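Local coordinates for putative mandelate racemase (Salmonella typhimurium, PDB 2O56), which is a magnesium-binding member of the enolase superfamily whose precise function is unestablished and may, like relatives, act as a hydro-lyase on an unidentified substrate, at residues A105-D108 / I109-K112; Q257-Q260 / V261-V265; G280-P283 / F284-G288. All coordinates share one frame; numbering follows the deposited sequence.

Interaction 1 of 3, residues A105-D108 / I109-K112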
ATOM      1  N   ALA A 105      29.107  20.002  23.656  1.00 29.21           N
ATOM      2  CA  ALA A 105      30.020  21.035  24.162  1.00 29.68           C
ATOM      3  C   ALA A 105      29.537  22.449  23.827  1.00 32.18           C
ATOM      4  O   ALA A 105      29.768  23.391  24.581  1.00 26.79           O
ATOM      5  CB  ALA A 105      31.430  20.781  23.640  1.00 23.71           C
ATOM      6  N   LEU A 106      28.804  22.582  22.728  1.00 25.90           N
ATOM      7  CA  LEU A 106      28.149  23.838  22.397  1.00 24.52           C
ATOM      8  C   LEU A 106      27.026  24.227  23.375  1.00 32.04           C
ATOM      9  O   LEU A 106      26.880  25.400  23.737  1.00 26.28           O
ATOM     10  CB  LEU A 106      27.634  23.811  20.950  1.00 24.74           C
ATOM     11  CG  LEU A 106      28.675  23.683  19.829  1.00 31.37           C
ATOM     12  CD1 LEU A 106      27.983  23.656  18.476  1.00 27.16           C
ATOM     13  CD2 LEU A 106      29.697  24.805  19.855  1.00 26.36           C
ATOM     14  N   TRP A 107      26.235  23.249  23.802  1.00 25.81           N
ATOM     15  CA  TRP A 107      25.193  23.480  24.805  1.00 27.19           C
ATOM     16  C   TRP A 107      25.768  23.720  26.209  1.00 25.09           C
ATOM     17  O   TRP A 107      25.133  24.389  27.036  1.00 31.97           O
ATOM     18  CB  TRP A 107      24.209  22.297  24.867  1.00 25.71           C
ATOM     19  CG  TRP A 107      23.224  22.282  23.720  1.00 28.68           C
ATOM     20  CD1 TRP A 107      23.426  21.766  22.463  1.00 30.68           C
ATOM     21  CD2 TRP A 107      21.901  22.831  23.717  1.00 27.53           C
ATOM     22  NE1 TRP A 107      22.306  21.961  21.683  1.00 25.28           N
ATOM     23  CE2 TRP A 107      21.355  22.609  22.427  1.00 30.53           C
ATOM     24  CE3 TRP A 107      21.127  23.507  24.671  1.00 37.08           C
ATOM     25  CZ2 TRP A 107      20.069  23.019  22.076  1.00 22.95           C
ATOM     26  CZ3 TRP A 107      19.839  23.917  24.319  1.00 30.90           C
ATOM     27  CH2 TRP A 107      19.326  23.668  23.028  1.00 28.46           C
ATOM     28  N   ASP A 108      26.927  23.138  26.495  1.00 24.42           N
ATOM     29  CA  ASP A 108      27.606  23.387  27.771  1.00 24.90           C
ATOM     30  C   ASP A 108      28.017  24.871  27.825  1.00 31.07           C
ATOM     31  O   ASP A 108      27.726  25.576  28.792  1.00 30.73           O
ATOM     32  CB  ASP A 108      28.824  22.481  27.890  1.00 23.47           C
ATOM     33  CG  ASP A 108      29.396  22.440  29.304  1.00 27.31           C
ATOM     34  OD1 ASP A 108      28.634  22.606  30.293  1.00 27.06           O
ATOM     35  OD2 ASP A 108      30.617  22.229  29.423  1.00 27.19           O
ATOM     36  N   ILE A 109      28.632  25.346  26.741  1.00 23.85           N
ATOM     37  CA  ILE A 109      28.957  26.774  26.572  1.00 27.58           C
ATOM     38  C   ILE A 109      27.757  27.697  26.707  1.00 33.88           C
ATOM     39  O   ILE A 109      27.849  28.755  27.320  1.00 30.98           O
ATOM     40  CB  ILE A 109      29.646  27.046  25.202  1.00 23.48           C
ATOM     41  CG1 ILE A 109      31.097  26.553  25.245  1.00 26.79           C
ATOM     42  CG2 ILE A 109      29.615  28.547  24.877  1.00 26.42           C
ATOM     43  CD1 ILE A 109      31.752  26.353  23.901  1.00 21.27           C
ATOM     44  N   LYS A 110      26.636  27.297  26.110  1.00 26.48           N
ATOM     45  CA  LYS A 110      25.435  28.128  26.076  1.00 25.44           C
ATOM     46  C   LYS A 110      24.874  28.251  27.487  1.00 25.77           C
ATOM     47  O   LYS A 110      24.491  29.331  27.910  1.00 29.96           O
ATOM     48  CB  LYS A 110      24.407  27.490  25.124  1.00 24.41           C
ATOM     49  CG  LYS A 110      23.205  28.331  24.798  1.00 32.15           C
ATOM     50  CD  LYS A 110      22.020  27.473  24.312  1.00 34.89           C
ATOM     51  CE  LYS A 110      22.350  26.754  23.017  1.00 30.94           C
ATOM     52  NZ  LYS A 110      22.790  27.767  21.994  1.00 37.75           N
ATOM     53  N   GLY A 111      24.851  27.135  28.216  1.00 20.22           N
ATOM     54  CA  GLY A 111      24.445  27.137  29.623  1.00 29.55           C
ATOM     55  C   GLY A 111      25.331  27.978  30.524  1.00 31.19           C
ATOM     56  O   GLY A 111      24.829  28.762  31.347  1.00 30.42           O
ATOM     57  N   LYS A 112      26.645  27.820  30.366  1.00 28.52           N
ATOM     58  CA  LYS A 112      27.610  28.550  31.183  1.00 31.72           C
ATOM     59  C   LYS A 112      27.535  30.056  30.949  1.00 30.59           C
ATOM     60  O   LYS A 112      27.614  30.840  31.905  1.00 31.65           O
ATOM     61  CB  LYS A 112      29.021  28.036  30.923  1.00 28.53           C
ATOM     62  CG  LYS A 112      29.205  26.621  31.383  1.00 26.12           C
ATOM     63  CD  LYS A 112      30.543  26.083  30.996  1.00 29.20           C
ATOM     64  CE  LYS A 112      30.947  24.969  31.944  1.00 29.17           C
ATOM     65  NZ  LYS A 112      31.953  24.049  31.313  1.00 35.21           N
TER
HETATM   66  O   HOH W   1      30.268  21.678  32.169  1.00 49.31           O
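K112 NZ is gripped from several sides. One helical turn back, D108 OD2 accepts a hydrogen bond from K112 NZ at 2.9 Å, part of a salt bridge met from 42° above the carboxylate plane. A water bridges the same pair, accepting from K112 NZ at 3.0 Å and donating to D108 OD1, and NZ also forms a salt bridge with E384 OE2 and a hydrogen bond with S39 O. The carboxylate is pinned as well, OD2 by the backbone N of F41 and OD1 by that of I381. With CG of D108 swung anti to the backbone N (chi1 -167°) and the lysine chain extended beyond CG, the two side chains cross obliquely. This i/i+4 pair belongs to helix 93-114 of the enolase-superfamily N-terminal capping domain, which lies against the antiparallel sheet through A105, L106 and I109 on I32. On another flank W107 and K110 run alongside each other. K110 CE sits over one face of the indole, 3.9 Å from the six-membered-ring centroid, a CH-pi contact. Bends at chi3 and chi4 carry NZ on to N74 OD1, leaving at most a weak cation-pi attraction, while W107 NE1 is bound by T304 OG1.

Interaction 2 of 3, residues Q257-Q260 / V261-V265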
ATOM      1  N   GLN A 257      12.896  -5.544   8.978  1.00 20.77           N
ATOM      2  CA  GLN A 257      13.206  -6.677   9.844  1.00 26.36           C
ATOM      3  C   GLN A 257      12.727  -6.407  11.273  1.00 22.35           C
ATOM      4  O   GLN A 257      12.143  -7.282  11.908  1.00 25.06           O
ATOM      5  CB  GLN A 257      14.707  -7.004   9.834  1.00 20.19           C
ATOM      6  CG  GLN A 257      15.323  -7.227   8.455  1.00 23.94           C
ATOM      7  CD  GLN A 257      14.506  -8.110   7.543  1.00 26.77           C
ATOM      8  OE1 GLN A 257      14.266  -7.770   6.385  1.00 26.17           O
ATOM      9  NE2 GLN A 257      14.088  -9.253   8.045  1.00 21.57           N
ATOM     10  N   MET A 258      12.963  -5.191  11.768  1.00 23.14           N
ATOM     11  CA  MET A 258      12.378  -4.757  13.053  1.00 27.27           C
ATOM     12  C   MET A 258      10.853  -4.879  13.091  1.00 25.32           C
ATOM     13  O   MET A 258      10.268  -5.319  14.096  1.00 18.84           O
ATOM     14  CB  MET A 258      12.804  -3.319  13.388  1.00 24.28           C
ATOM     15  CG  MET A 258      12.630  -2.928  14.876  1.00 22.72           C
ATOM     16  SD  MET A 258      13.891  -3.606  15.984  1.00 25.35           S
ATOM     17  CE  MET A 258      15.363  -2.777  15.380  1.00 21.70           C
ATOM     18  N   LYS A 259      10.211  -4.449  12.005  1.00 18.32           N
ATOM     19  CA  LYS A 259       8.770  -4.620  11.838  1.00 20.08           C
ATOM     20  C   LYS A 259       8.351  -6.093  11.866  1.00 27.08           C
ATOM     21  O   LYS A 259       7.347  -6.441  12.500  1.00 25.36           O
ATOM     22  CB  LYS A 259       8.294  -3.916  10.570  1.00 21.85           C
ATOM     23  CG  LYS A 259       6.779  -3.811  10.374  1.00 23.13           C
ATOM     24  CD  LYS A 259       6.026  -3.406  11.610  1.00 44.13           C
ATOM     25  CE  LYS A 259       4.521  -3.369  11.342  1.00 51.86           C
ATOM     26  NZ  LYS A 259       4.181  -2.632  10.093  1.00 48.45           N
ATOM     27  N   GLN A 260       9.126  -6.958  11.219  1.00 24.07           N
ATOM     28  CA  GLN A 260       8.814  -8.387  11.244  1.00 21.42           C
ATOM     29  C   GLN A 260       8.867  -8.947  12.683  1.00 24.05           C
ATOM     30  O   GLN A 260       7.997  -9.712  13.064  1.00 24.89           O
ATOM     31  CB  GLN A 260       9.722  -9.160  10.278  1.00 28.08           C
ATOM     32  CG  GLN A 260       9.523 -10.679  10.233  1.00 34.17           C
ATOM     33  CD  GLN A 260       8.270 -11.143   9.502  1.00 34.05           C
ATOM     34  OE1 GLN A 260       7.492 -10.348   8.981  1.00 31.07           O
ATOM     35  NE2 GLN A 260       8.076 -12.460   9.467  1.00 31.68           N
ATOM     36  N   VAL A 261       9.855  -8.532  13.480  1.00 21.30           N
ATOM     37  CA  VAL A 261       9.936  -8.953  14.885  1.00 24.21           C
ATOM     38  C   VAL A 261       8.712  -8.438  15.665  1.00 22.81           C
ATOM     39  O   VAL A 261       8.058  -9.205  16.354  1.00 24.62           O
ATOM     40  CB  VAL A 261      11.295  -8.546  15.566  1.00 27.16           C
ATOM     41  CG1 VAL A 261      11.372  -9.065  17.043  1.00 19.40           C
ATOM     42  CG2 VAL A 261      12.465  -9.135  14.794  1.00 18.65           C
ATOM     43  N   ALA A 262       8.364  -7.164  15.469  1.00 25.62           N
ATOM     44  CA  ALA A 262       7.204  -6.538  16.122  1.00 20.92           C
ATOM     45  C   ALA A 262       5.912  -7.300  15.836  1.00 28.27           C
ATOM     46  O   ALA A 262       5.091  -7.508  16.737  1.00 26.86           O
ATOM     47  CB  ALA A 262       7.070  -5.081  15.708  1.00 23.34           C
ATOM     48  N   ASP A 263       5.762  -7.754  14.595  1.00 24.45           N
ATOM     49  CA  ASP A 263       4.568  -8.492  14.166  1.00 24.88           C
ATOM     50  C   ASP A 263       4.425  -9.847  14.871  1.00 24.87           C
ATOM     51  O   ASP A 263       3.315 -10.278  15.171  1.00 25.51           O
ATOM     52  CB  ASP A 263       4.611  -8.732  12.655  1.00 22.81           C
ATOM     53  CG  ASP A 263       4.370  -7.457  11.845  1.00 33.62           C
ATOM     54  OD1 ASP A 263       3.972  -6.438  12.444  1.00 30.19           O
ATOM     55  OD2 ASP A 263       4.566  -7.487  10.608  1.00 30.28           O
ATOM     56  N   LYS A 264       5.552 -10.512  15.112  1.00 28.72           N
ATOM     57  CA  LYS A 264       5.556 -11.923  15.526  1.00 26.94           C
ATOM     58  C   LYS A 264       5.805 -12.083  17.020  1.00 31.14           C
ATOM     59  O   LYS A 264       5.594 -13.163  17.586  1.00 29.34           O
ATOM     60  CB  LYS A 264       6.603 -12.707  14.726  1.00 31.96           C
ATOM     61  CG  LYS A 264       6.454 -12.629  13.172  1.00 24.16           C
ATOM     62  CD  LYS A 264       4.997 -12.886  12.727  1.00 27.66           C
ATOM     63  CE  LYS A 264       4.895 -13.199  11.223  1.00 26.92           C
ATOM     64  NZ  LYS A 264       3.576 -13.843  10.908  1.00 29.06           N
ATOM     65  N   VAL A 265       6.281 -11.017  17.659  1.00 25.66           N
ATOM     66  CA  VAL A 265       6.592 -11.052  19.103  1.00 26.83           C
ATOM     67  C   VAL A 265       5.689 -10.054  19.810  1.00 29.42           C
ATOM     68  O   VAL A 265       5.628  -8.894  19.422  1.00 27.59           O
ATOM     69  CB  VAL A 265       8.088 -10.725  19.376  1.00 19.44           C
ATOM     70  CG1 VAL A 265       8.370 -10.615  20.887  1.00 26.96           C
ATOM     71  CG2 VAL A 265       9.000 -11.758  18.731  1.00 22.19           C
TER
HETATM   72  O   HOH W   2       6.453  -7.352   8.721  1.00 43.48           O
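K259 and D263 cross at an angle on one flank of helix 255-264, and Q260 and K264 do the same a step further round. This is the helix of a beta-alpha-beta unit in the C-terminal TIM-barrel domain, between strands 246-247 and 269-271. M258, V261 and A262 rest on L269 of the second of these strands, and Q260 and K264 lie on the flank that packs against I232 of helix 228-238.

In the first pair the aliphatic end of the lysine does the touching: K259 CE lies 3.3 Å from D263 OD1, whereas NZ stays 4.5 Å from that oxygen, beyond salt-bridge range. Bends at chi2 (44°) and chi4 turn the ammonium aside, and it is the carbonyl of N287 that takes its hydrogen bond. The attraction between the two charges is therefore probably modest.

In the second pair the lysine chain, bent at chi2, brings K264 CE to 3.7 Å from Q260 NE2, a van der Waals approach of methylene to amide. K264 NZ reaches beyond it to a weak hydrogen bond with the carbonyl of A262 in a neighbouring subunit.

Backbone bonds link successive turns: V261 N, A262 N and D263 N each bind the carbonyl four residues earlier. The next bond, K264 N to Q260 O, is weak at 3.3 Å; K264 N also binds V261 O, which accepts from V265 N as well. Between the two pairs one water donates to D263 OD2 at 2.7 Å and to Q260 OE1 at 3.2 Å.

Interaction 3 of 3, residues G280-P283 / F284-G288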
ATOM      1  N   GLY A 280      17.232   8.710  10.750  1.00 23.15           N
ATOM      2  CA  GLY A 280      17.431   7.296  11.065  1.00 23.03           C
ATOM      3  C   GLY A 280      16.233   6.716  11.784  1.00 24.99           C
ATOM      4  O   GLY A 280      15.895   5.536  11.616  1.00 25.36           O
ATOM      5  N   TYR A 281      15.591   7.539  12.611  1.00 19.78           N
ATOM      6  CA  TYR A 281      14.372   7.111  13.285  1.00 24.40           C
ATOM      7  C   TYR A 281      13.144   7.076  12.399  1.00 21.28           C
ATOM      8  O   TYR A 281      12.264   6.231  12.594  1.00 19.25           O
ATOM      9  CB  TYR A 281      14.126   7.902  14.576  1.00 23.38           C
ATOM     10  CG  TYR A 281      15.103   7.486  15.627  1.00 23.13           C
ATOM     11  CD1 TYR A 281      14.778   6.471  16.534  1.00 21.25           C
ATOM     12  CD2 TYR A 281      16.377   8.065  15.692  1.00 18.98           C
ATOM     13  CE1 TYR A 281      15.674   6.064  17.477  1.00 20.80           C
ATOM     14  CE2 TYR A 281      17.295   7.657  16.646  1.00 17.08           C
ATOM     15  CZ  TYR A 281      16.923   6.657  17.541  1.00 20.68           C
ATOM     16  OH  TYR A 281      17.811   6.216  18.504  1.00 25.43           O
ATOM     17  N   ARG A 282      13.086   7.980  11.420  1.00 17.77           N
ATOM     18  CA  ARG A 282      11.914   8.087  10.562  1.00 16.90           C
ATOM     19  C   ARG A 282      11.237   6.764  10.129  1.00 22.24           C
ATOM     20  O   ARG A 282      10.037   6.597  10.370  1.00 20.83           O
ATOM     21  CB  ARG A 282      12.180   8.999   9.360  1.00 22.42           C
ATOM     22  CG  ARG A 282      10.961   9.169   8.481  1.00 28.89           C
ATOM     23  CD  ARG A 282      11.301   9.490   7.015  1.00 19.62           C
ATOM     24  NE  ARG A 282      12.135   8.442   6.424  1.00 27.95           N
ATOM     25  CZ  ARG A 282      11.661   7.305   5.907  1.00 29.61           C
ATOM     26  NH1 ARG A 282      10.356   7.057   5.873  1.00 35.70           N
ATOM     27  NH2 ARG A 282      12.500   6.412   5.421  1.00 36.72           N
ATOM     28  N   PRO A 283      11.995   5.821   9.512  1.00 19.16           N
ATOM     29  CA  PRO A 283      11.337   4.586   9.039  1.00 23.04           C
ATOM     30  C   PRO A 283      10.776   3.701  10.136  1.00 23.30           C
ATOM     31  O   PRO A 283       9.774   3.011   9.922  1.00 27.89           O
ATOM     32  CB  PRO A 283      12.467   3.827   8.355  1.00 18.96           C
ATOM     33  CG  PRO A 283      13.704   4.364   8.982  1.00 20.63           C
ATOM     34  CD  PRO A 283      13.433   5.803   9.178  1.00 19.56           C
ATOM     35  N   PHE A 284      11.413   3.713  11.299  1.00 22.67           N
ATOM     36  CA  PHE A 284      10.893   2.983  12.477  1.00 21.50           C
ATOM     37  C   PHE A 284       9.645   3.618  13.075  1.00 28.24           C
ATOM     38  O   PHE A 284       8.820   2.950  13.730  1.00 24.19           O
ATOM     39  CB  PHE A 284      11.998   2.886  13.527  1.00 22.05           C
ATOM     40  CG  PHE A 284      13.185   2.142  13.043  1.00 22.97           C
ATOM     41  CD1 PHE A 284      13.191   0.749  13.061  1.00 18.45           C
ATOM     42  CD2 PHE A 284      14.266   2.815  12.498  1.00 20.12           C
ATOM     43  CE1 PHE A 284      14.280   0.025  12.570  1.00 22.80           C
ATOM     44  CE2 PHE A 284      15.360   2.104  11.990  1.00 20.73           C
ATOM     45  CZ  PHE A 284      15.366   0.699  12.042  1.00 19.47           C
ATOM     46  N   LEU A 285       9.511   4.919  12.878  1.00 23.28           N
ATOM     47  CA  LEU A 285       8.308   5.615  13.342  1.00 27.67           C
ATOM     48  C   LEU A 285       7.175   5.340  12.371  1.00 27.73           C
ATOM     49  O   LEU A 285       6.061   5.037  12.784  1.00 26.44           O
ATOM     50  CB  LEU A 285       8.553   7.119  13.475  1.00 25.12           C
ATOM     51  CG  LEU A 285       9.643   7.535  14.464  1.00 24.49           C
ATOM     52  CD1 LEU A 285       9.833   9.030  14.366  1.00 22.58           C
ATOM     53  CD2 LEU A 285       9.263   7.170  15.850  1.00 29.25           C
ATOM     54  N   GLU A 286       7.482   5.420  11.082  1.00 23.73           N
ATOM     55  CA  GLU A 286       6.493   5.175  10.039  1.00 25.36           C
ATOM     56  C   GLU A 286       6.027   3.731   9.957  1.00 30.18           C
ATOM     57  O   GLU A 286       4.875   3.484   9.645  1.00 25.70           O
ATOM     58  CB  GLU A 286       7.000   5.684   8.685  1.00 30.31           C
ATOM     59  CG  GLU A 286       7.030   7.215   8.633  1.00 33.29           C
ATOM     60  CD  GLU A 286       7.450   7.760   7.284  1.00 45.77           C
ATOM     61  OE1 GLU A 286       7.431   7.011   6.284  1.00 53.18           O
ATOM     62  OE2 GLU A 286       7.814   8.948   7.227  1.00 40.93           O
ATOM     63  N   ASN A 287       6.906   2.784  10.260  1.00 23.03           N
ATOM     64  CA  ASN A 287       6.542   1.383  10.154  1.00 22.39           C
ATOM     65  C   ASN A 287       5.974   0.792  11.451  1.00 24.72           C
ATOM     66  O   ASN A 287       5.536  -0.348  11.474  1.00 25.61           O
ATOM     67  CB  ASN A 287       7.659   0.521   9.502  1.00 24.21           C
ATOM     68  CG  ASN A 287       8.804   0.118  10.465  1.00 25.90           C
ATOM     69  OD1 ASN A 287       8.805   0.435  11.643  1.00 21.38           O
ATOM     70  ND2 ASN A 287       9.784  -0.605   9.930  1.00 16.39           N
ATOM     71  N   GLY A 288       5.987   1.579  12.521  1.00 22.28           N
ATOM     72  CA  GLY A 288       5.344   1.184  13.794  1.00 22.02           C
ATOM     73  C   GLY A 288       6.049   0.069  14.541  1.00 23.72           C
ATOM     74  O   GLY A 288       5.455  -0.568  15.424  1.00 25.00           O
TER
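F284 meets the preceding turn with the rim of its ring: CD2 lies 3.3 Å from G280 O, which sits at the edge in the ring plane, and P283 CG comes within 3.9 Å of the same carbon. With CG anti to the carbonyl carbon (chi1 -61°), the ring lies back along that turn, and it packs further on P255 and M258 of the neighbouring helix. L285 N donates a hydrogen bond to Y281 O, and L285 CD1 approaches Y281 CB at 4.4 Å; beyond, the leucine packs on helix 302-314. E286 follows with a backbone bond to R282 O and a salt bridge, its OE1 3.0 Å from R282 NH1 at the edge of the guanidinium. The guanidinium and carboxylate planes stand 70° apart, and the bridge runs through this single NH1-OE1 pair, while OE2 binds the hydroxyl of Y316 of a neighbouring subunit. N287 N closes on P283 O at 2.9 Å, and the side-chain OD1 turns to S289 OG. The helix, kinked at P283 whose N has no hydrogen to give the turn before, joins strands 269-271 and 292-293 in a beta-alpha-beta unit of the enolase-superfamily barrel.

Interactions 2 and 3 lie on successive helices of the barrel domain, their centres 13 Å apart, and they touch: K259 NZ is 3.0 Å from N287 O, while M258 CB comes to 3.7 Å from F284 CE1. Interaction 1 belongs to the N-terminal domain, its centre 40 Å from that of interaction 2 and 31 Å from that of interaction 3, and it contacts neither. The magnesium ion, bound by E221, E247 and E273, lies about 11 Å from the side chains of both M258 and Y281. Interactions 2 and 3 thus belong to the shell of helices outside the metal-bearing strand ends, while interaction 1 is remote from the annotated sites.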